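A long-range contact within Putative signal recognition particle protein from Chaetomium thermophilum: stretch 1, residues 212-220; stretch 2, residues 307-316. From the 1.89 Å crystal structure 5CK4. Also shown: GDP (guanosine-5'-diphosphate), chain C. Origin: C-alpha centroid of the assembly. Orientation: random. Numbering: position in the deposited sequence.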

# COMPACT_ATOMS: atom_id res chain seq x y z
N ILE A 212 -0.75 -9.34 -6.26
CA ILE A 212 -1.23 -8.45 -5.22
C ILE A 212 -0.92 -7.02 -5.65
O ILE A 212 0.18 -6.53 -5.42
CB ILE A 212 -0.58 -8.77 -3.85
CG1 ILE A 212 -0.86 -10.22 -3.45
CG2 ILE A 212 -1.11 -7.84 -2.76
CD1 ILE A 212 -0.14 -10.65 -2.19
N PRO A 213 -1.88 -6.37 -6.32
CA PRO A 213 -1.67 -4.97 -6.72
C PRO A 213 -1.58 -4.00 -5.54
O PRO A 213 -2.05 -4.31 -4.46
CB PRO A 213 -2.91 -4.65 -7.55
CG PRO A 213 -3.94 -5.65 -7.11
CD PRO A 213 -3.17 -6.90 -6.80
N VAL A 214 -0.99 -2.83 -5.76
CA VAL A 214 -0.77 -1.87 -4.68
C VAL A 214 -1.30 -0.51 -5.12
O VAL A 214 -0.86 0.04 -6.13
CB VAL A 214 0.73 -1.73 -4.32
CG1 VAL A 214 0.94 -0.67 -3.24
CG2 VAL A 214 1.30 -3.05 -3.85
N LEU A 215 -2.26 0.00 -4.36
CA LEU A 215 -2.79 1.33 -4.61
C LEU A 215 -2.09 2.26 -3.65
O LEU A 215 -2.20 2.09 -2.43
CB LEU A 215 -4.30 1.36 -4.36
CG LEU A 215 -4.95 2.74 -4.50
CD1 LEU A 215 -4.83 3.25 -5.94
CD2 LEU A 215 -6.42 2.68 -4.08
N ILE A 216 -1.37 3.24 -4.18
CA ILE A 216 -0.81 4.28 -3.32
C ILE A 216 -1.84 5.40 -3.23
O ILE A 216 -2.06 6.16 -4.17
CB ILE A 216 0.55 4.79 -3.82
CG1 ILE A 216 1.55 3.63 -3.83
CG2 ILE A 216 1.04 5.93 -2.91
CD1 ILE A 216 2.84 3.92 -4.55
N ALA A 217 -2.51 5.46 -2.08
CA ALA A 217 -3.62 6.38 -1.88
C ALA A 217 -3.13 7.68 -1.26
O ALA A 217 -2.76 7.73 -0.07
CB ALA A 217 -4.70 5.71 -1.02
N ALA A 218 -3.08 8.73 -2.07
CA ALA A 218 -2.58 10.02 -1.62
C ALA A 218 -3.73 10.80 -0.98
O ALA A 218 -4.44 11.53 -1.68
CB ALA A 218 -1.95 10.80 -2.80
N ASN A 219 -3.88 10.62 0.33
CA ASN A 219 -5.01 11.12 1.12
C ASN A 219 -4.92 12.61 1.46
O ASN A 219 -3.87 13.23 1.32
CB ASN A 219 -5.12 10.31 2.43
CG ASN A 219 -6.46 10.49 3.12
OD1 ASN A 219 -7.47 10.76 2.48
ND2 ASN A 219 -6.48 10.33 4.45
N LYS A 220 -6.04 13.15 1.95
CA LYS A 220 -6.17 14.55 2.42
C LYS A 220 -6.11 15.56 1.27
O LYS A 220 -5.63 16.68 1.46
CB LYS A 220 -5.17 14.90 3.55
CG LYS A 220 -5.05 13.80 4.65
CD LYS A 220 -4.47 14.31 5.96
CE LYS A 220 -4.26 13.15 6.94
NZ LYS A 220 -3.67 13.61 8.27
N ARG A 307 -13.14 6.49 -5.95
CA ARG A 307 -12.20 6.03 -6.97
C ARG A 307 -11.24 4.98 -6.41
O ARG A 307 -10.85 4.05 -7.12
CB ARG A 307 -11.41 7.19 -7.58
CG ARG A 307 -12.24 8.14 -8.44
CD ARG A 307 -11.39 8.74 -9.55
NE ARG A 307 -10.85 7.71 -10.43
CZ ARG A 307 -9.57 7.61 -10.79
NH1 ARG A 307 -8.68 8.48 -10.34
NH2 ARG A 307 -9.19 6.63 -11.60
N TRP A 308 -10.85 5.14 -5.15
CA TRP A 308 -10.01 4.14 -4.49
C TRP A 308 -10.74 2.81 -4.42
O TRP A 308 -10.18 1.77 -4.77
CB TRP A 308 -9.63 4.57 -3.07
CG TRP A 308 -8.66 5.70 -2.94
CD1 TRP A 308 -7.74 6.12 -3.85
CD2 TRP A 308 -8.52 6.56 -1.80
NE1 TRP A 308 -7.03 7.19 -3.35
CE2 TRP A 308 -7.50 7.48 -2.09
CE3 TRP A 308 -9.18 6.65 -0.56
CZ2 TRP A 308 -7.09 8.46 -1.18
CZ3 TRP A 308 -8.78 7.63 0.34
CH2 TRP A 308 -7.74 8.52 0.02
N TRP A 309 -12.00 2.83 -3.97
CA TRP A 309 -12.79 1.60 -3.84
C TRP A 309 -13.00 0.91 -5.19
O TRP A 309 -13.05 -0.31 -5.27
CB TRP A 309 -14.16 1.85 -3.20
CG TRP A 309 -14.17 2.56 -1.86
CD1 TRP A 309 -15.03 3.55 -1.48
CD2 TRP A 309 -13.29 2.34 -0.74
NE1 TRP A 309 -14.75 3.96 -0.20
CE2 TRP A 309 -13.69 3.24 0.28
CE3 TRP A 309 -12.22 1.48 -0.50
CZ2 TRP A 309 -13.04 3.30 1.51
CZ3 TRP A 309 -11.58 1.55 0.73
CH2 TRP A 309 -12.00 2.44 1.72
N ARG A 310 -13.16 1.71 -6.24
CA ARG A 310 -13.38 1.18 -7.58
C ARG A 310 -12.14 0.46 -8.10
O ARG A 310 -12.23 -0.63 -8.67
CB ARG A 310 -13.76 2.31 -8.53
CG ARG A 310 -14.11 1.88 -9.94
CD ARG A 310 -14.76 3.03 -10.70
NE ARG A 310 -15.98 3.52 -10.04
CZ ARG A 310 -16.05 4.64 -9.32
NH1 ARG A 310 -14.98 5.41 -9.17
NH2 ARG A 310 -17.20 5.00 -8.76
N TRP A 311 -10.98 1.08 -7.89
CA TRP A 311 -9.71 0.52 -8.35
C TRP A 311 -9.46 -0.86 -7.73
O TRP A 311 -9.11 -1.81 -8.43
CB TRP A 311 -8.57 1.49 -8.01
CG TRP A 311 -7.25 1.18 -8.65
CD1 TRP A 311 -6.78 1.67 -9.83
CD2 TRP A 311 -6.22 0.33 -8.12
NE1 TRP A 311 -5.52 1.17 -10.08
CE2 TRP A 311 -5.16 0.34 -9.04
CE3 TRP A 311 -6.10 -0.45 -6.97
CZ2 TRP A 311 -3.99 -0.39 -8.84
CZ3 TRP A 311 -4.94 -1.18 -6.77
CH2 TRP A 311 -3.90 -1.14 -7.70
N ILE A 312 -9.67 -0.95 -6.42
CA ILE A 312 -9.50 -2.21 -5.70
C ILE A 312 -10.54 -3.25 -6.12
O ILE A 312 -10.22 -4.41 -6.38
CB ILE A 312 -9.60 -2.00 -4.17
CG1 ILE A 312 -8.44 -1.12 -3.68
CG2 ILE A 312 -9.61 -3.33 -3.44
CD1 ILE A 312 -7.08 -1.79 -3.72
N GLY A 313 -11.80 -2.81 -6.17
CA GLY A 313 -12.89 -3.67 -6.59
C GLY A 313 -12.70 -4.32 -7.94
O GLY A 313 -13.12 -5.46 -8.15
N GLU A 314 -12.06 -3.62 -8.87
CA GLU A 314 -11.84 -4.17 -10.21
C GLU A 314 -10.69 -5.18 -10.27
O GLU A 314 -10.46 -5.81 -11.30
CB GLU A 314 -11.59 -3.05 -11.22
CG GLU A 314 -12.81 -2.22 -11.55
CD GLU A 314 -12.49 -1.01 -12.40
OE1 GLU A 314 -11.30 -0.77 -12.67
OE2 GLU A 314 -13.44 -0.30 -12.79
N ARG A 315 -9.99 -5.34 -9.15
CA ARG A 315 -8.75 -6.12 -9.15
C ARG A 315 -8.68 -7.30 -8.18
O ARG A 315 -7.64 -7.93 -8.07
CB ARG A 315 -7.55 -5.20 -8.90
CG ARG A 315 -7.16 -4.37 -10.11
CD ARG A 315 -6.28 -3.20 -9.72
NE ARG A 315 -5.87 -2.48 -10.92
CZ ARG A 315 -6.62 -1.58 -11.54
NH1 ARG A 315 -7.82 -1.27 -11.07
NH2 ARG A 315 -6.16 -0.98 -12.64
N ILE A 316 -9.77 -7.59 -7.48
CA ILE A 316 -9.74 -8.71 -6.54
C ILE A 316 -10.75 -9.80 -6.86
O ILE A 316 -11.67 -9.61 -7.66
CB ILE A 316 -9.96 -8.21 -5.11
CG1 ILE A 316 -11.35 -7.59 -4.99
CG2 ILE A 316 -8.88 -7.21 -4.73
CD1 ILE A 316 -11.52 -6.76 -3.76
PB GDP C . -4.08 6.82 11.28
O1B GDP C . -5.01 5.72 11.70
O2B GDP C . -3.40 6.45 9.97
O3B GDP C . -2.99 7.10 12.30
O3A GDP C . -4.86 8.19 11.01
PA GDP C . -6.26 8.68 11.66
O1A GDP C . -7.41 7.91 11.09
O2A GDP C . -6.23 8.67 13.16
O5' GDP C . -6.22 10.15 11.05
C5' GDP C . -5.21 11.06 11.45
C4' GDP C . -5.80 12.46 11.39
O4' GDP C . -5.99 12.83 10.02
C3' GDP C . -7.17 12.54 12.05
O3' GDP C . -7.26 13.83 12.66
C2' GDP C . -8.14 12.49 10.89
O2' GDP C . -9.36 13.18 11.15
C1' GDP C . -7.36 13.20 9.81
N9 GDP C . -7.78 12.81 8.45
C8 GDP C . -7.97 11.56 7.97
N7 GDP C . -8.33 11.62 6.66
C5 GDP C . -8.33 12.91 6.30
C6 GDP C . -8.63 13.66 5.07
O6 GDP C . -8.94 13.05 4.02
N1 GDP C . -8.51 15.01 5.12
C2 GDP C . -8.17 15.67 6.25
N2 GDP C . -8.08 17.02 6.23
N3 GDP C . -7.89 15.04 7.41
C4 GDP C . -7.97 13.69 7.48

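How do the two backbones lie against each other? Residues 214-219 form a strand and residues 307-313 belong to a helix that begins earlier in the chain. Their axes run almost exactly antiparallel, at 173°, and approach to 9.7 Å, a spacing that leaves room for one layer of side chains between them. The register follows from the opposed directions: Pro213 CA lies 7.6 Å from Arg315 CA, Leu215 CA 7.7 Å from Ile312 CA, and Ala217 CA 7.3 Å from Trp308 CA. No hydrogen bond crosses between the stretches; the helix bonds its own backbone, as in Ile312 N to Trp308 O at 3.2 Å.

Which strand side chains face the helix? The alternation of an extended chain decides it: Pro213, Leu215 and Ala217 point toward the helix, while Val214, Ile216 and Ala218 point away. Leu215 sits at the centre of the contact and touches three helix residues. Leu215 CB lies 3.6 Å from Trp311 CZ3 and 4.2 Å from Ile312 CD1, and Leu215 CD2 lies 3.7 Å from Trp308 CD1. These are apolar contacts, held by close fit and the exclusion of water.

How do the two tryptophans use their rings? Trp311 points toward the strand and offers a face to Leu215, whose CD1 stands 4.2 Å from the centroid of the six-membered ring of Trp311, a CH-pi contact in which a weakly polarised methyl meets the electron-rich ring. Pro213 CB also packs against the far end of this indole, 3.7 Å from Trp311 CH2. The CA-to-CB bond of Trp308 points sideways to the strand, but the end of the side chain comes nearer. The small side chain of Ala217 lies over one face of this ring, with Ala217 CB 3.8 Å from the centroid of the five-membered ring of Trp308, a second CH-pi contact.

What happens at the two ends of the contact? Beyond Ala217, the edge of the Trp308 ring meets polar atoms: Asn219 OD1 lies 3.3 Å from Trp308 CH2, near the ring plane, where the slightly positive aromatic hydrogens suit an oxygen. The same Asn219 OD1 accepts a weak hydrogen bond from Lys220 N at 2.8 Å, and Lys220 NZ donates a hydrogen bond to GDP O4' at 3.0 Å, so this end of the strand borders the nucleotide. At the other end, Arg315 CB approaches Pro213 CG at 4.1 Å, while Arg315 NH1 donates a hydrogen bond within its own stretch, to Trp311 O at 3.0 Å.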